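Local coordinates for extracellular ligand-binding receptor (Verminephrobacter eiseniae, PDB 4M88), which probably binds amino acids or similar small solutes outside the cytoplasmic membrane and delivers them to an ABC transporter, at residues M79-I84 with G103-E108; E108-P113 with L151-S156; G40-K45 with P305-L310. One frame throughout, in Å; residues are numbered along the deposited sequence.

Contact 1: M79-I84 with G103-E108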
loop_
_atom_site.group_PDB
_atom_site.type_symbol
_atom_site.label_atom_id
_atom_site.label_comp_id
_atom_site.label_asym_id
_atom_site.label_seq_id
_atom_site.Cartn_x
_atom_site.Cartn_y
_atom_site.Cartn_z
HETATM N N MSE A 79 -3.590 -7.960 1.978
HETATM C CA MSE A 79 -2.624 -7.676 0.930
HETATM C C MSE A 79 -2.685 -8.751 -0.154
HETATM O O MSE A 79 -2.639 -9.950 0.141
HETATM C CB MSE A 79 -1.220 -7.610 1.531
HETATM C CG MSE A 79 -0.109 -7.668 0.508
HETATM SE SE MSE A 79 1.627 -7.553 1.414
HETATM C CE MSE A 79 1.793 -5.626 1.333
ATOM N N GLY A 80 -2.797 -8.314 -1.405
ATOM C CA GLY A 80 -2.830 -9.223 -2.535
ATOM C C GLY A 80 -4.026 -8.933 -3.412
ATOM O O GLY A 80 -5.164 -8.926 -2.928
ATOM N N SER A 81 -3.773 -8.687 -4.698
ATOM C CA SER A 81 -4.837 -8.447 -5.673
ATOM C C SER A 81 -5.881 -9.565 -5.726
ATOM O O SER A 81 -7.086 -9.302 -5.683
ATOM C CB SER A 81 -4.236 -8.269 -7.070
ATOM O OG SER A 81 -3.252 -7.251 -7.067
ATOM N N ALA A 82 -5.416 -10.805 -5.848
ATOM C CA ALA A 82 -6.310 -11.945 -5.998
ATOM C C ALA A 82 -7.177 -12.104 -4.764
ATOM O O ALA A 82 -8.372 -12.384 -4.867
ATOM C CB ALA A 82 -5.510 -13.228 -6.250
ATOM N N ALA A 83 -6.553 -11.940 -3.598
ATOM C CA ALA A 83 -7.243 -12.051 -2.322
ATOM C C ALA A 83 -8.365 -11.027 -2.194
ATOM O O ALA A 83 -9.505 -11.394 -1.919
ATOM C CB ALA A 83 -6.256 -11.896 -1.171
ATOM N N ILE A 84 -8.052 -9.744 -2.368
ATOM C CA ILE A 84 -9.084 -8.704 -2.247
ATOM C C ILE A 84 -10.174 -8.849 -3.305
ATOM O O ILE A 84 -11.367 -8.659 -3.020
ATOM C CB ILE A 84 -8.468 -7.278 -2.261
ATOM C CG1 ILE A 84 -7.539 -7.092 -1.061
ATOM C CG2 ILE A 84 -9.561 -6.201 -2.261
ATOM C CD1 ILE A 84 -6.623 -5.881 -1.202
ATOM N N GLY A 103 -6.375 -1.762 2.459
ATOM C CA GLY A 103 -6.214 -2.842 1.506
ATOM C C GLY A 103 -5.022 -2.487 0.644
ATOM O O GLY A 103 -4.825 -1.313 0.305
ATOM N N VAL A 104 -4.206 -3.492 0.333
ATOM C CA VAL A 104 -3.060 -3.333 -0.557
ATOM C C VAL A 104 -3.190 -4.381 -1.650
ATOM O O VAL A 104 -3.308 -5.565 -1.350
ATOM C CB VAL A 104 -1.747 -3.611 0.187
ATOM C CG1 VAL A 104 -0.541 -3.511 -0.762
ATOM C CG2 VAL A 104 -1.602 -2.673 1.366
ATOM N N PRO A 105 -3.131 -3.972 -2.928
ATOM C CA PRO A 105 -2.852 -2.636 -3.450
ATOM C C PRO A 105 -4.091 -1.765 -3.480
ATOM O O PRO A 105 -5.212 -2.275 -3.367
ATOM C CB PRO A 105 -2.430 -2.927 -4.891
ATOM C CG PRO A 105 -3.267 -4.105 -5.270
ATOM C CD PRO A 105 -3.345 -4.950 -4.012
ATOM N N GLY A 106 -3.878 -0.464 -3.667
ATOM C CA GLY A 106 -4.966 0.486 -3.802
ATOM C C GLY A 106 -5.493 0.588 -5.222
ATOM O O GLY A 106 -5.830 1.679 -5.687
ATOM N N ALA A 107 -5.582 -0.546 -5.914
ATOM C CA ALA A 107 -6.054 -0.562 -7.300
ATOM C C ALA A 107 -7.451 0.035 -7.412
ATOM O O ALA A 107 -8.295 -0.158 -6.526
ATOM C CB ALA A 107 -6.029 -1.980 -7.857
ATOM N N GLU A 108 -7.699 0.768 -8.493
ATOM C CA GLU A 108 -8.991 1.424 -8.652
ATOM C C GLU A 108 -10.102 0.373 -8.716
ATOM O O GLU A 108 -11.197 0.592 -8.195
ATOM C CB GLU A 108 -8.999 2.336 -9.892
ATOM C CG GLU A 108 -10.271 3.172 -10.083
ATOM C CD GLU A 108 -10.556 4.145 -8.933
ATOM O OE1 GLU A 108 -9.663 4.393 -8.090
ATOM O OE2 GLU A 108 -11.693 4.665 -8.869
#

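Contact 2: E108-P113 with L151-S156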
loop_
_atom_site.group_PDB
_atom_site.type_symbol
_atom_site.label_atom_id
_atom_site.label_comp_id
_atom_site.label_asym_id
_atom_site.label_seq_id
_atom_site.Cartn_x
_atom_site.Cartn_y
_atom_site.Cartn_z
ATOM N N GLU A 108 -7.699 0.768 -8.493
ATOM C CA GLU A 108 -8.991 1.424 -8.652
ATOM C C GLU A 108 -10.102 0.373 -8.716
ATOM O O GLU A 108 -11.197 0.592 -8.195
ATOM C CB GLU A 108 -8.999 2.336 -9.892
ATOM C CG GLU A 108 -10.271 3.172 -10.083
ATOM C CD GLU A 108 -10.556 4.145 -8.933
ATOM O OE1 GLU A 108 -9.663 4.393 -8.090
ATOM O OE2 GLU A 108 -11.693 4.665 -8.869
ATOM N N SER A 109 -9.809 -0.777 -9.320
ATOM C CA SER A 109 -10.820 -1.827 -9.480
ATOM C C SER A 109 -11.247 -2.461 -8.150
ATOM O O SER A 109 -12.303 -3.097 -8.076
ATOM C CB SER A 109 -10.329 -2.916 -10.435
ATOM O OG SER A 109 -9.120 -3.495 -9.971
ATOM N N LEU A 110 -10.427 -2.303 -7.111
ATOM C CA LEU A 110 -10.735 -2.864 -5.789
ATOM C C LEU A 110 -11.416 -1.825 -4.894
ATOM O O LEU A 110 -12.020 -2.147 -3.871
ATOM C CB LEU A 110 -9.452 -3.360 -5.120
ATOM C CG LEU A 110 -8.625 -4.363 -5.927
ATOM C CD1 LEU A 110 -7.351 -4.722 -5.176
ATOM C CD2 LEU A 110 -9.449 -5.608 -6.254
ATOM N N ARG A 111 -11.315 -0.570 -5.302
ATOM C CA ARG A 111 -11.766 0.558 -4.505
ATOM C C ARG A 111 -13.104 1.082 -5.026
ATOM O O ARG A 111 -13.894 1.703 -4.296
ATOM C CB ARG A 111 -10.686 1.639 -4.605
ATOM C CG ARG A 111 -10.945 2.895 -3.843
ATOM C CD ARG A 111 -9.709 3.762 -3.882
ATOM N NE ARG A 111 -8.610 3.184 -3.120
ATOM C CZ ARG A 111 -7.921 3.856 -2.200
ATOM N NH1 ARG A 111 -6.931 3.265 -1.543
ATOM N NH2 ARG A 111 -8.228 5.120 -1.943
ATOM N N THR A 112 -13.368 0.810 -6.300
ATOM C CA THR A 112 -14.557 1.332 -6.961
ATOM C C THR A 112 -15.219 0.177 -7.691
ATOM O O THR A 112 -14.663 -0.342 -8.659
ATOM C CB THR A 112 -14.185 2.446 -7.952
ATOM O OG1 THR A 112 -13.427 3.455 -7.269
ATOM C CG2 THR A 112 -15.428 3.076 -8.553
ATOM N N PRO A 113 -16.408 -0.241 -7.224
ATOM C CA PRO A 113 -17.180 0.367 -6.130
ATOM C C PRO A 113 -16.681 0.041 -4.727
ATOM O O PRO A 113 -17.126 0.691 -3.775
ATOM C CB PRO A 113 -18.569 -0.242 -6.322
ATOM C CG PRO A 113 -18.277 -1.600 -6.878
ATOM C CD PRO A 113 -17.117 -1.390 -7.815
ATOM N N LEU A 151 -2.072 -8.852 -14.926
ATOM C CA LEU A 151 -2.886 -9.230 -13.782
ATOM C C LEU A 151 -4.061 -8.261 -13.843
ATOM O O LEU A 151 -3.908 -7.165 -14.383
ATOM C CB LEU A 151 -2.082 -8.955 -12.517
ATOM C CG LEU A 151 -2.360 -9.756 -11.260
ATOM C CD1 LEU A 151 -2.148 -11.220 -11.573
ATOM C CD2 LEU A 151 -1.443 -9.297 -10.136
ATOM N N PRO A 152 -5.234 -8.642 -13.302
ATOM C CA PRO A 152 -6.364 -7.700 -13.329
ATOM C C PRO A 152 -6.060 -6.313 -12.743
ATOM O O PRO A 152 -6.467 -5.316 -13.346
ATOM C CB PRO A 152 -7.427 -8.414 -12.495
ATOM C CG PRO A 152 -7.164 -9.869 -12.756
ATOM C CD PRO A 152 -5.653 -9.993 -12.880
ATOM N N THR A 153 -5.372 -6.245 -11.603
ATOM C CA THR A 153 -5.030 -4.953 -11.002
ATOM C C THR A 153 -3.960 -4.189 -11.792
ATOM O O THR A 153 -3.863 -2.958 -11.700
ATOM C CB THR A 153 -4.556 -5.111 -9.557
ATOM O OG1 THR A 153 -3.514 -6.094 -9.498
ATOM C CG2 THR A 153 -5.718 -5.534 -8.673
ATOM N N GLY A 154 -3.149 -4.926 -12.547
ATOM C CA GLY A 154 -2.180 -4.313 -13.442
ATOM C C GLY A 154 -2.883 -3.683 -14.626
ATOM O O GLY A 154 -2.571 -2.556 -15.016
ATOM N N THR A 155 -3.827 -4.421 -15.207
ATOM C CA THR A 155 -4.649 -3.900 -16.296
ATOM C C THR A 155 -5.453 -2.683 -15.822
ATOM O O THR A 155 -5.644 -1.716 -16.569
ATOM C CB THR A 155 -5.610 -4.972 -16.830
ATOM O OG1 THR A 155 -4.854 -6.083 -17.332
ATOM C CG2 THR A 155 -6.474 -4.413 -17.954
ATOM N N SER A 156 -5.920 -2.738 -14.577
ATOM C CA SER A 156 -6.644 -1.617 -13.983
ATOM C C SER A 156 -5.731 -0.406 -13.905
ATOM O O SER A 156 -6.136 0.702 -14.248
ATOM C CB SER A 156 -7.167 -1.968 -12.582
ATOM O OG SER A 156 -7.702 -0.824 -11.926
HETATM O O HOH W 1 -5.770 1.031 -10.549
#

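Contact 3: G40-K45 with P305-L310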
loop_
_atom_site.group_PDB
_atom_site.type_symbol
_atom_site.label_atom_id
_atom_site.label_comp_id
_atom_site.label_asym_id
_atom_site.label_seq_id
_atom_site.Cartn_x
_atom_site.Cartn_y
_atom_site.Cartn_z
ATOM N N GLY A 40 -4.491 -0.468 26.680
ATOM C CA GLY A 40 -5.481 -0.973 25.741
ATOM C C GLY A 40 -6.607 0.022 25.527
ATOM O O GLY A 40 -6.406 1.237 25.590
ATOM N N ILE A 41 -7.804 -0.487 25.276
ATOM C CA ILE A 41 -8.939 0.390 25.045
ATOM C C ILE A 41 -10.129 0.008 25.920
ATOM O O ILE A 41 -10.498 -1.160 25.989
ATOM C CB ILE A 41 -9.316 0.393 23.556
ATOM C CG1 ILE A 41 -8.202 1.088 22.760
ATOM C CG2 ILE A 41 -10.656 1.081 23.340
ATOM C CD1 ILE A 41 -8.123 0.700 21.301
ATOM N N ARG A 42 -10.713 1.000 26.586
ATOM C CA ARG A 42 -11.917 0.808 27.405
ATOM C C ARG A 42 -11.790 -0.383 28.350
ATOM O O ARG A 42 -12.710 -1.203 28.444
ATOM C CB ARG A 42 -13.160 0.621 26.516
ATOM C CG ARG A 42 -13.617 1.871 25.762
ATOM C CD ARG A 42 -14.817 1.576 24.857
ATOM N NE ARG A 42 -15.791 2.667 24.868
ATOM C CZ ARG A 42 -16.997 2.594 25.425
ATOM N NH1 ARG A 42 -17.402 1.475 26.007
ATOM N NH2 ARG A 42 -17.808 3.642 25.391
ATOM N N GLY A 43 -10.649 -0.490 29.025
ATOM C CA GLY A 43 -10.407 -1.611 29.918
ATOM C C GLY A 43 -9.994 -2.930 29.270
ATOM O O GLY A 43 -9.930 -3.947 29.958
ATOM N N GLN A 44 -9.706 -2.939 27.971
ATOM C CA GLN A 44 -9.443 -4.204 27.274
ATOM C C GLN A 44 -8.165 -4.234 26.429
ATOM O O GLN A 44 -7.886 -3.319 25.658
ATOM C CB GLN A 44 -10.636 -4.589 26.397
ATOM C CG GLN A 44 -11.898 -4.930 27.182
ATOM C CD GLN A 44 -12.877 -5.772 26.373
ATOM O OE1 GLN A 44 -12.500 -6.425 25.404
ATOM N NE2 GLN A 44 -14.142 -5.757 26.774
ATOM N N LYS A 45 -7.401 -5.313 26.566
ATOM C CA LYS A 45 -6.188 -5.500 25.781
ATOM C C LYS A 45 -6.529 -5.812 24.322
ATOM O O LYS A 45 -7.558 -6.426 24.033
ATOM C CB LYS A 45 -5.358 -6.645 26.379
ATOM C CG LYS A 45 -4.164 -7.075 25.530
ATOM C CD LYS A 45 -3.543 -8.387 26.026
ATOM C CE LYS A 45 -2.344 -8.801 25.172
ATOM N NZ LYS A 45 -1.577 -9.919 25.798
ATOM N N PRO A 305 -14.085 9.919 21.480
ATOM C CA PRO A 305 -15.162 10.282 22.412
ATOM C C PRO A 305 -16.544 9.880 21.909
ATOM O O PRO A 305 -17.418 9.590 22.724
ATOM C CB PRO A 305 -15.059 11.808 22.486
ATOM C CG PRO A 305 -13.636 12.099 22.202
ATOM C CD PRO A 305 -13.189 11.059 21.201
ATOM N N LYS A 306 -16.734 9.853 20.593
ATOM C CA LYS A 306 -18.029 9.487 20.010
ATOM C C LYS A 306 -18.344 7.999 20.128
ATOM O O LYS A 306 -19.512 7.603 20.197
ATOM C CB LYS A 306 -18.097 9.912 18.540
ATOM C CG LYS A 306 -18.263 11.409 18.368
ATOM C CD LYS A 306 -18.019 11.858 16.937
ATOM C CE LYS A 306 -18.023 13.385 16.854
ATOM N NZ LYS A 306 -17.786 13.896 15.473
ATOM N N ASN A 307 -17.303 7.174 20.147
ATOM C CA ASN A 307 -17.498 5.732 20.181
ATOM C C ASN A 307 -18.129 5.275 21.489
ATOM O O ASN A 307 -17.782 5.773 22.558
ATOM C CB ASN A 307 -16.177 5.010 19.968
ATOM C CG ASN A 307 -16.359 3.520 19.811
ATOM O OD1 ASN A 307 -17.125 3.072 18.955
ATOM N ND2 ASN A 307 -15.658 2.741 20.629
ATOM N N THR A 308 -19.053 4.325 21.405
ATOM C CA THR A 308 -19.797 3.920 22.591
ATOM C C THR A 308 -19.649 2.441 22.939
ATOM O O THR A 308 -20.235 1.972 23.915
ATOM C CB THR A 308 -21.301 4.282 22.476
ATOM O OG1 THR A 308 -21.862 3.647 21.322
ATOM C CG2 THR A 308 -21.487 5.794 22.362
ATOM N N GLY A 309 -18.862 1.709 22.157
ATOM C CA GLY A 309 -18.685 0.292 22.420
ATOM C C GLY A 309 -17.574 -0.397 21.649
ATOM O O GLY A 309 -16.841 0.226 20.871
ATOM N N LEU A 310 -17.458 -1.704 21.872
ATOM C CA LEU A 310 -16.410 -2.503 21.248
ATOM C C LEU A 310 -16.975 -3.600 20.352
ATOM O O LEU A 310 -16.614 -4.766 20.495
ATOM C CB LEU A 310 -15.502 -3.124 22.317
ATOM C CG LEU A 310 -14.739 -2.148 23.215
ATOM C CD1 LEU A 310 -13.937 -2.885 24.297
ATOM C CD2 LEU A 310 -13.821 -1.253 22.395
#

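Contact 1: M79-I84 with G103-E108
With chi1 at 165° the CG of Met79, a selenomethionine, stands anti to the backbone N, and the bend at chi3 (-91°) turns CE to Val104. The two side chains run alongside each other and point the same way, CE of Met79 resting 3.8 Å from CG1 of Val104. The backbones of Met79 and Val104 form a single beta bridge. The carbonyl O of Val104 is the polar focus: Gly80 N donates to it at 2.8 Å in a fairly straight bond (160° at the hydrogen). The CA-H of Met79 makes a weaker C-H...O contact with the same Val104 O at 3.2 Å. From the first turn of helix 81-89, CD1 of Ile84 packs on this oxygen, 3.3 Å from Val104 O. Gly80 occupies the N-cap of that helix with backbone angles at which a CB would jam against the preceding carbonyl O. A CB on Gly103 would sit tightly against Ile84 CD1. Pro105 follows a cis peptide and brings its CG to 3.6 Å from Ser81 OG, a packing contact; the hydroxyl bonds instead to Thr153. Both segments follow neighbouring parallel strands, 74-76 and 99-101, at their C-terminal ends, where, in periplasmic binding proteins of this fold, such loops typically line the ligand cleft; a glycerol, probably from the crystallisation liquor, lies beside Pro105, consistent with such a pocket.

Contact 2: E108-P113 with L151-S156
Ser109 and Ser156, with CA atoms 6.1 Å apart, mark the closest backbone approach between the single-turn helix 108-111 and the start of helix 152-166. Ser156 carries the polar part. Its OG stands anti to the backbone N (chi1 172°) and receives a weak, bent bond from Ser109 N at 3.4 Å, with 137° at the hydrogen. A water reinforces this link, accepting from Glu108 N at 2.8 Å and hydrogen-bonded to Ser156 OG at 3.0 Å. Two successive N-H groups of the first turn of 108-111 are thus met by one hydroxyl and its water. The Ser109 side chain packs against the same residue, its OG 3.6 Å from Ser156 CB. Beside this pair the Leu110 and Thr153 side chains cross obliquely, CD1 of Leu110 lying 3.9 Å from CG2 of Thr153. Thr153 OG1 turns to Ser81 OG and a bound glycerol. Glu108 turns its carboxylate back into its own segment, where Thr112 OG1 donates to Glu108 OE2 at 2.7 Å from above the carboxylate plane. Helix 152-166 follows strand 143-149 of the seven-stranded mixed sheet, whereas 108-111 comes in the chain between strands 99-101 and 118-119 of the five-stranded parallel sheet, with Leu110 also resting on Ile84 of helix 81-89; the contact therefore bridges elements of both lobes.

Contact 3: G40-K45 with P305-L310
Arg42 and Leu310 bring the backbones closest, with CA atoms 8.3 Å apart, where a tight turn faces an irregular loop. The turn is type I' from Ile41 to Gln44, closed by backbone hydrogen bonds in both directions between these two residues, while 305-310 has no regular structure. No hydrogen bond crosses the contact. Leu310 holds its centre, with CG anti to the carbonyl carbon (chi1 -62°) and its two methyls meeting different partners. CD2 of Leu310 lies 3.9 Å from CD of Arg42, and the same CD2 is 4.0 Å from CG2 of Ile41. The other methyl, CD1 of Leu310, sits against the amide end of Gln44, 3.7 Å from Gln44 CD. The Arg42 and Gln44 side chains run antiparallel to that of Leu310. An alanine in place of Leu310 would probably open a gap between Ile41, the aliphatic part of Arg42 and the Gln44 amide, leaving the Arg42 and Gln44 side chains freer to turn. Farther out, the Arg42 guanidinium lays one face over the Thr308-Gly309 peptide: Gly309 N lies over its centre and Thr308 C toward the rim, 3.3 Å from Arg42 NH2. Within the loop 305-310, Asn307 ND2 donates to Gly309 O at 2.8 Å and also to Leu302 O, while Asn307 OD1 pairs with Thr318 OG1. The turn joins helix 18-37 to strand 45-52, and the loop joins helix 286-303 to helix 312-321. Ile5 of strand 4-11 touches Ile41, Gln44 and Leu310, and Ile41 also packs on Leu302 and Lys303 at the end of helix 286-303.

Contacts 1 and 2 are close neighbours, their centres about 8 Å apart, and they share Glu108. They also touch directly: Ala107 CB packs 3.7 Å from Thr153 CG2, next to the serine-threonine pair. Contact 1 is buried, with a backbone bond and apolar packing joining the loop and helix start after one strand to the loop after the next. Contact 2 lies at the surface and relies on a weak bond, a water and a modest leucine-threonine packing between lobes. Contact 3 is remote, its centre about 29 Å from that of contact 1 and 35 Å from that of contact 2. Partly buried, it joins two loops through packing around a leucine and an arginine lying over a peptide.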